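Local coordinates for surface-associated protein CshB (Streptococcus gordonii, PDB 6YZG) that probably helps the streptococcal cell surface adhere to host fibronectin, this piece being built chiefly from the second non-repetitive domain of the wall-anchored adhesin, at residues 7-12 with 23-28; 17-22 with 37-42. One frame throughout, in Å; residues are numbered along the deposited sequence.

Contact 1: residues 7-12 with 23-28; sequences SASWKN and TTFTKE
W10 and F25 face each other across an antiparallel, non-hydrogen-bonded pair, and their rings meet edge to face. F25 has CG anti to its backbone N (chi1 174°), which brings the CD2 edge of its ring over one face of the indole; CD2 sits 3.5 Å from W10 CE2, toward the rim. The ring centroids, that of F25 and that of the six-membered ring of W10, lie 5.0 Å apart with the planes at 65°. The same indole face also takes F25 CB in a CH-pi contact, almost along the ring normal and 3.9 Å from that six-membered centroid. At the indole's edge, near its plane, the methyl CG2 of T23 reaches CE3 of W10. NE1 is used elsewhere, bonded to the carbonyl of F4. S9 adds its CB, 3.4 Å from CE2 of F25, while its OG turns to D6.

K11 and T24 form the hydrogen-bonded pair: K11 N gives to T24 O at 2.9 Å, T24 N returns a bond to K11 O, and both run in the plane of the accepting carbonyl. Two residues further along, T26 N donates to S9 O. On the face opposite the rings, a water gives a hydrogen to S9 O and joins the hydroxyls of T24 and T26, with 2.7 Å from the water to T26 OG1. The two hydroxyls belong to strand 24-30 and the carbonyl to the 3-10 segment just before strand 10-11, so the water bridges the two segments.

A two-residue strand, 10-11, is thus added antiparallel to one side of strand 24-30 in the sheet of the CshA-type non-repetitive domain 2, while strand 33-41 pairs with the other side of strand 24-30 and F4 packs a further ring against F25.

Contact 2: residues 17-22 with 37-42; sequences GGLKVG and LTVKEL
V39 meets the chain at 19-22 with its isopropyl group and its carbonyl. CB of V39 stands 3.3 Å from the carbonyl oxygen of K20, and both methyls flank that oxygen. CG2, anti to the carbonyl carbon of V39, also touches CD2 of L19 at 3.7 Å, the two side chains crossing at about a right angle. The V39 carbonyl accepts the one hydrogen bond between the segments, from G22 N at 2.9 Å; the N-H comes in on a lone pair, in the carbonyl plane, and bends little (158° at the hydrogen).

L42 closes in from further along. Its CD1 methyl lies over the backbone of 19-21, 3.5 Å from L19 O and equally near K20 CA. V21 sets CG1 against the carbonyl of K40, 3.6 Å from its oxygen.

Behind this first shell, the loop is held from several sides. K20 N is bonded to T23 OG1, G22 O takes ND2 of N12, and L19 pairs by its backbone with V87. G22 has phi 99°, where a side chain would collide with the carbonyl oxygen of V21. Strand 33-41 pairs antiparallel with strand 119-131, T38 with D126 and K40 with K124, and F125 packs on V39 and V123 on L42. K40 points away from the loop and makes a salt bridge with E245 of the second subunit.

A classic beta bulge sets K40 and E41 together opposite K124. A connecting loop leans on the bulged end of a neighbouring strand in the antiparallel sheet of the CshA-type non-repetitive domain 2.

How the contacts relate
The two contacts interlock along the chain: the segments come in the order 7-12, 17-22, 23-28, 37-42, and each contact takes alternate ones. Their centres are 11 Å apart, and both reach the same antiparallel sheet. Segment 23-28 and strand 33-41 join them, with F25 O 2.8 Å from L37 N and T23 O 2.9 Å from V39 N, both probable hydrogen bonds. At the loop, N12 OD1 packs 3.3 Å from K20 CE. Contact 1 adds strand 10-11 to one side of strand 24-30, and contact 2 sets the loop between these two strands against the end of strand 33-41. Both lie on one side of the chain's centre, about 24 and 22 Å from it.

Contact 1: residues 7-12 with 23-28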
loop_
_atom_site.group_PDB
_atom_site.type_symbol
_atom_site.label_atom_id
_atom_site.label_comp_id
_atom_site.label_asym_id
_atom_site.label_seq_id
_atom_site.Cartn_x
_atom_site.Cartn_y
_atom_site.Cartn_z
ATOM N N SER A 7 -12.316 9.660 -26.252
ATOM C CA SER A 7 -11.400 10.400 -27.135
ATOM C C SER A 7 -12.088 11.610 -27.764
ATOM O O SER A 7 -11.439 12.617 -27.941
ATOM C CB SER A 7 -10.847 9.450 -28.205
ATOM O OG SER A 7 -11.928 8.878 -28.907
ATOM N N ALA A 8 -13.372 11.549 -28.063
ATOM C CA ALA A 8 -14.084 12.660 -28.724
ATOM C C ALA A 8 -14.296 13.860 -27.782
ATOM O O ALA A 8 -14.617 14.964 -28.240
ATOM C CB ALA A 8 -15.399 12.169 -29.263
ATOM N N SER A 9 -14.032 13.698 -26.474
ATOM C CA SER A 9 -14.164 14.803 -25.496
ATOM C C SER A 9 -12.928 15.726 -25.575
ATOM O O SER A 9 -13.014 16.855 -25.066
ATOM C CB SER A 9 -14.295 14.318 -24.096
ATOM O OG SER A 9 -15.489 13.573 -23.896
ATOM N N TRP A 10 -11.835 15.295 -26.167
ATOM C CA TRP A 10 -10.576 16.028 -26.249
ATOM C C TRP A 10 -10.424 16.763 -27.566
ATOM O O TRP A 10 -10.762 16.171 -28.631
ATOM C CB TRP A 10 -9.387 15.104 -26.052
ATOM C CG TRP A 10 -9.333 14.473 -24.691
ATOM C CD1 TRP A 10 -9.725 13.213 -24.338
ATOM C CD2 TRP A 10 -8.763 15.062 -23.521
ATOM N NE1 TRP A 10 -9.463 13.007 -22.999
ATOM C CE2 TRP A 10 -8.870 14.101 -22.472
ATOM C CE3 TRP A 10 -8.208 16.295 -23.248
ATOM C CZ2 TRP A 10 -8.449 14.407 -21.159
ATOM C CZ3 TRP A 10 -7.791 16.599 -21.973
ATOM C CH2 TRP A 10 -7.900 15.662 -20.939
ATOM N N LYS A 11 -9.904 17.952 -27.495
ATOM C CA LYS A 11 -9.467 18.715 -28.708
ATOM C C LYS A 11 -8.093 19.286 -28.485
ATOM O O LYS A 11 -7.711 19.619 -27.344
ATOM C CB LYS A 11 -10.401 19.864 -29.073
ATOM C CG LYS A 11 -11.797 19.434 -29.358
ATOM C CD LYS A 11 -11.881 18.805 -30.759
ATOM C CE LYS A 11 -13.320 18.530 -31.165
ATOM N NZ LYS A 11 -13.911 17.517 -30.240
ATOM N N ASN A 12 -7.355 19.477 -29.598
ATOM C CA ASN A 12 -6.088 20.205 -29.571
ATOM C C ASN A 12 -5.062 19.482 -28.693
ATOM O O ASN A 12 -4.335 20.148 -27.944
ATOM C CB ASN A 12 -6.271 21.654 -29.136
ATOM C CG ASN A 12 -5.104 22.551 -29.480
ATOM O OD1 ASN A 12 -4.365 22.223 -30.407
ATOM N ND2 ASN A 12 -4.905 23.590 -28.706
ATOM N N THR A 23 -4.946 22.521 -24.912
ATOM C CA THR A 23 -5.797 21.339 -25.030
ATOM C C THR A 23 -7.090 21.545 -24.260
ATOM O O THR A 23 -7.087 22.140 -23.149
ATOM C CB THR A 23 -5.120 20.077 -24.486
ATOM O OG1 THR A 23 -3.968 19.795 -25.294
ATOM C CG2 THR A 23 -6.041 18.873 -24.393
ATOM N N THR A 24 -8.215 21.107 -24.806
ATOM C CA THR A 24 -9.493 21.156 -24.095
ATOM C C THR A 24 -10.102 19.769 -23.911
ATOM O O THR A 24 -9.937 18.846 -24.747
ATOM C CB THR A 24 -10.525 22.073 -24.789
ATOM O OG1 THR A 24 -10.865 21.509 -26.079
ATOM C CG2 THR A 24 -10.025 23.487 -24.826
ATOM N N PHE A 25 -10.863 19.661 -22.815
ATOM C CA PHE A 25 -11.708 18.489 -22.509
ATOM C C PHE A 25 -13.103 19.074 -22.322
ATOM O O PHE A 25 -13.263 19.962 -21.453
ATOM C CB PHE A 25 -11.259 17.714 -21.265
ATOM C CG PHE A 25 -12.176 16.603 -20.855
ATOM C CD1 PHE A 25 -13.249 16.858 -20.016
ATOM C CD2 PHE A 25 -11.986 15.327 -21.382
ATOM C CE1 PHE A 25 -14.123 15.840 -19.694
ATOM C CE2 PHE A 25 -12.852 14.297 -21.003
ATOM C CZ PHE A 25 -13.912 14.586 -20.180
ATOM N N THR A 26 -14.126 18.590 -23.009
ATOM C CA THR A 26 -15.469 19.127 -22.892
ATOM C C THR A 26 -16.487 17.987 -22.764
ATOM O O THR A 26 -16.407 17.007 -23.492
ATOM C CB THR A 26 -15.798 19.926 -24.170
ATOM O OG1 THR A 26 -14.766 20.864 -24.504
ATOM C CG2 THR A 26 -17.121 20.626 -23.958
ATOM N N LYS A 27 -17.389 18.083 -21.807
ATOM C CA LYS A 27 -18.381 17.024 -21.571
ATOM C C LYS A 27 -19.672 17.682 -21.083
ATOM O O LYS A 27 -19.672 18.465 -20.120
ATOM C CB LYS A 27 -17.879 15.995 -20.556
ATOM C CG LYS A 27 -18.892 14.895 -20.195
ATOM C CD LYS A 27 -19.185 13.949 -21.305
ATOM C CE LYS A 27 -20.222 12.914 -20.873
ATOM N NZ LYS A 27 -20.495 11.900 -21.916
ATOM N N GLU A 28 -20.791 17.264 -21.685
ATOM C CA GLU A 28 -22.103 17.554 -21.120
ATOM C C GLU A 28 -22.408 16.484 -20.086
ATOM O O GLU A 28 -22.765 15.359 -20.434
ATOM C CB GLU A 28 -23.149 17.606 -22.248
ATOM C CG GLU A 28 -24.508 18.139 -21.820
ATOM C CD GLU A 28 -25.493 18.329 -22.969
ATOM O OE1 GLU A 28 -25.137 18.080 -24.180
ATOM O OE2 GLU A 28 -26.652 18.665 -22.614
HETATM O O HOH W 1 -12.828 19.552 -25.931
#

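Contact 2: residues 17-22 with 37-42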
loop_
_atom_site.group_PDB
_atom_site.type_symbol
_atom_site.label_atom_id
_atom_site.label_comp_id
_atom_site.label_asym_id
_atom_site.label_seq_id
_atom_site.Cartn_x
_atom_site.Cartn_y
_atom_site.Cartn_z
ATOM N N GLY A 17 -0.811 12.534 -28.825
ATOM C CA GLY A 17 -2.164 12.392 -28.294
ATOM C C GLY A 17 -2.253 12.801 -26.826
ATOM O O GLY A 17 -3.143 12.348 -26.131
ATOM N N GLY A 18 -1.283 13.559 -26.352
ATOM C CA GLY A 18 -1.323 14.045 -24.973
ATOM C C GLY A 18 -1.586 15.541 -24.857
ATOM O O GLY A 18 -1.707 16.274 -25.886
ATOM N N LEU A 19 -1.638 15.997 -23.620
ATOM C CA LEU A 19 -2.052 17.378 -23.345
ATOM C C LEU A 19 -0.910 18.309 -23.710
ATOM O O LEU A 19 0.257 18.084 -23.396
ATOM C CB LEU A 19 -2.435 17.541 -21.866
ATOM C CG LEU A 19 -3.883 17.154 -21.536
ATOM C CD1 LEU A 19 -4.298 15.801 -22.033
ATOM C CD2 LEU A 19 -4.083 17.234 -20.026
ATOM N N LYS A 20 -1.318 19.470 -24.185
ATOM C CA LYS A 20 -0.442 20.649 -24.342
ATOM C C LYS A 20 -1.213 21.876 -23.821
ATOM O O LYS A 20 -2.402 21.760 -23.563
ATOM C CB LYS A 20 0.003 20.891 -25.790
ATOM C CG LYS A 20 -1.092 21.085 -26.822
ATOM C CD LYS A 20 -0.497 20.948 -28.198
ATOM C CE LYS A 20 -1.310 21.629 -29.236
ATOM N NZ LYS A 20 -0.377 22.082 -30.301
ATOM N N VAL A 21 -0.533 22.998 -23.660
ATOM C CA VAL A 21 -1.227 24.231 -23.300
ATOM C C VAL A 21 -2.241 24.563 -24.397
ATOM O O VAL A 21 -1.872 24.541 -25.568
ATOM C CB VAL A 21 -0.242 25.359 -22.983
ATOM C CG1 VAL A 21 -0.947 26.681 -22.773
ATOM C CG2 VAL A 21 0.587 24.989 -21.759
ATOM N N GLY A 22 -3.499 24.697 -24.019
ATOM C CA GLY A 22 -4.598 24.955 -24.954
ATOM C C GLY A 22 -5.375 23.718 -25.313
ATOM O O GLY A 22 -6.384 23.824 -26.035
ATOM N N LEU A 37 -12.726 22.023 -19.654
ATOM C CA LEU A 37 -11.413 22.151 -19.032
ATOM C C LEU A 37 -10.456 22.593 -20.135
ATOM O O LEU A 37 -10.447 22.009 -21.241
ATOM C CB LEU A 37 -10.869 20.837 -18.479
ATOM C CG LEU A 37 -11.757 20.026 -17.552
ATOM C CD1 LEU A 37 -11.000 18.834 -16.994
ATOM C CD2 LEU A 37 -12.515 20.803 -16.526
ATOM N N THR A 38 -9.634 23.584 -19.845
ATOM C CA THR A 38 -8.583 24.021 -20.770
ATOM C C THR A 38 -7.240 23.945 -20.064
ATOM O O THR A 38 -7.147 24.448 -18.940
ATOM C CB THR A 38 -8.786 25.463 -21.247
ATOM O OG1 THR A 38 -10.101 25.600 -21.829
ATOM C CG2 THR A 38 -7.762 25.868 -22.274
ATOM N N VAL A 39 -6.257 23.296 -20.667
ATOM C CA VAL A 39 -4.918 23.248 -20.057
ATOM C C VAL A 39 -4.276 24.620 -20.075
ATOM O O VAL A 39 -4.084 25.195 -21.190
ATOM C CB VAL A 39 -4.043 22.213 -20.732
ATOM C CG1 VAL A 39 -2.689 22.243 -20.097
ATOM C CG2 VAL A 39 -4.662 20.836 -20.727
ATOM N N LYS A 40 -4.017 25.203 -18.907
ATOM C CA LYS A 40 -3.393 26.547 -18.790
ATOM C C LYS A 40 -1.871 26.375 -18.670
ATOM O O LYS A 40 -1.129 27.221 -19.184
ATOM C CB LYS A 40 -3.954 27.223 -17.537
ATOM C CG LYS A 40 -3.413 28.616 -17.266
ATOM C CD LYS A 40 -4.065 29.252 -16.075
ATOM C CE LYS A 40 -3.649 30.694 -15.902
ATOM N NZ LYS A 40 -4.805 31.500 -15.454
ATOM N N GLU A 41 -1.424 25.369 -17.897
ATOM C CA GLU A 41 0.007 25.187 -17.560
ATOM C C GLU A 41 0.297 23.698 -17.414
ATOM O O GLU A 41 -0.587 22.946 -16.949
ATOM C CB GLU A 41 0.356 25.870 -16.224
ATOM C CG GLU A 41 0.194 27.355 -16.206
ATOM C CD GLU A 41 0.744 27.908 -14.909
ATOM O OE1 GLU A 41 1.755 28.659 -14.976
ATOM O OE2 GLU A 41 0.252 27.455 -13.843
ATOM N N LEU A 42 1.469 23.269 -17.839
ATOM C CA LEU A 42 1.995 21.921 -17.624
ATOM C C LEU A 42 3.374 22.090 -16.965
ATOM O O LEU A 42 4.450 22.053 -17.661
ATOM C CB LEU A 42 2.078 21.138 -18.947
ATOM C CG LEU A 42 0.723 20.762 -19.507
ATOM C CD1 LEU A 42 0.770 20.556 -21.017
ATOM C CD2 LEU A 42 0.207 19.509 -18.824
#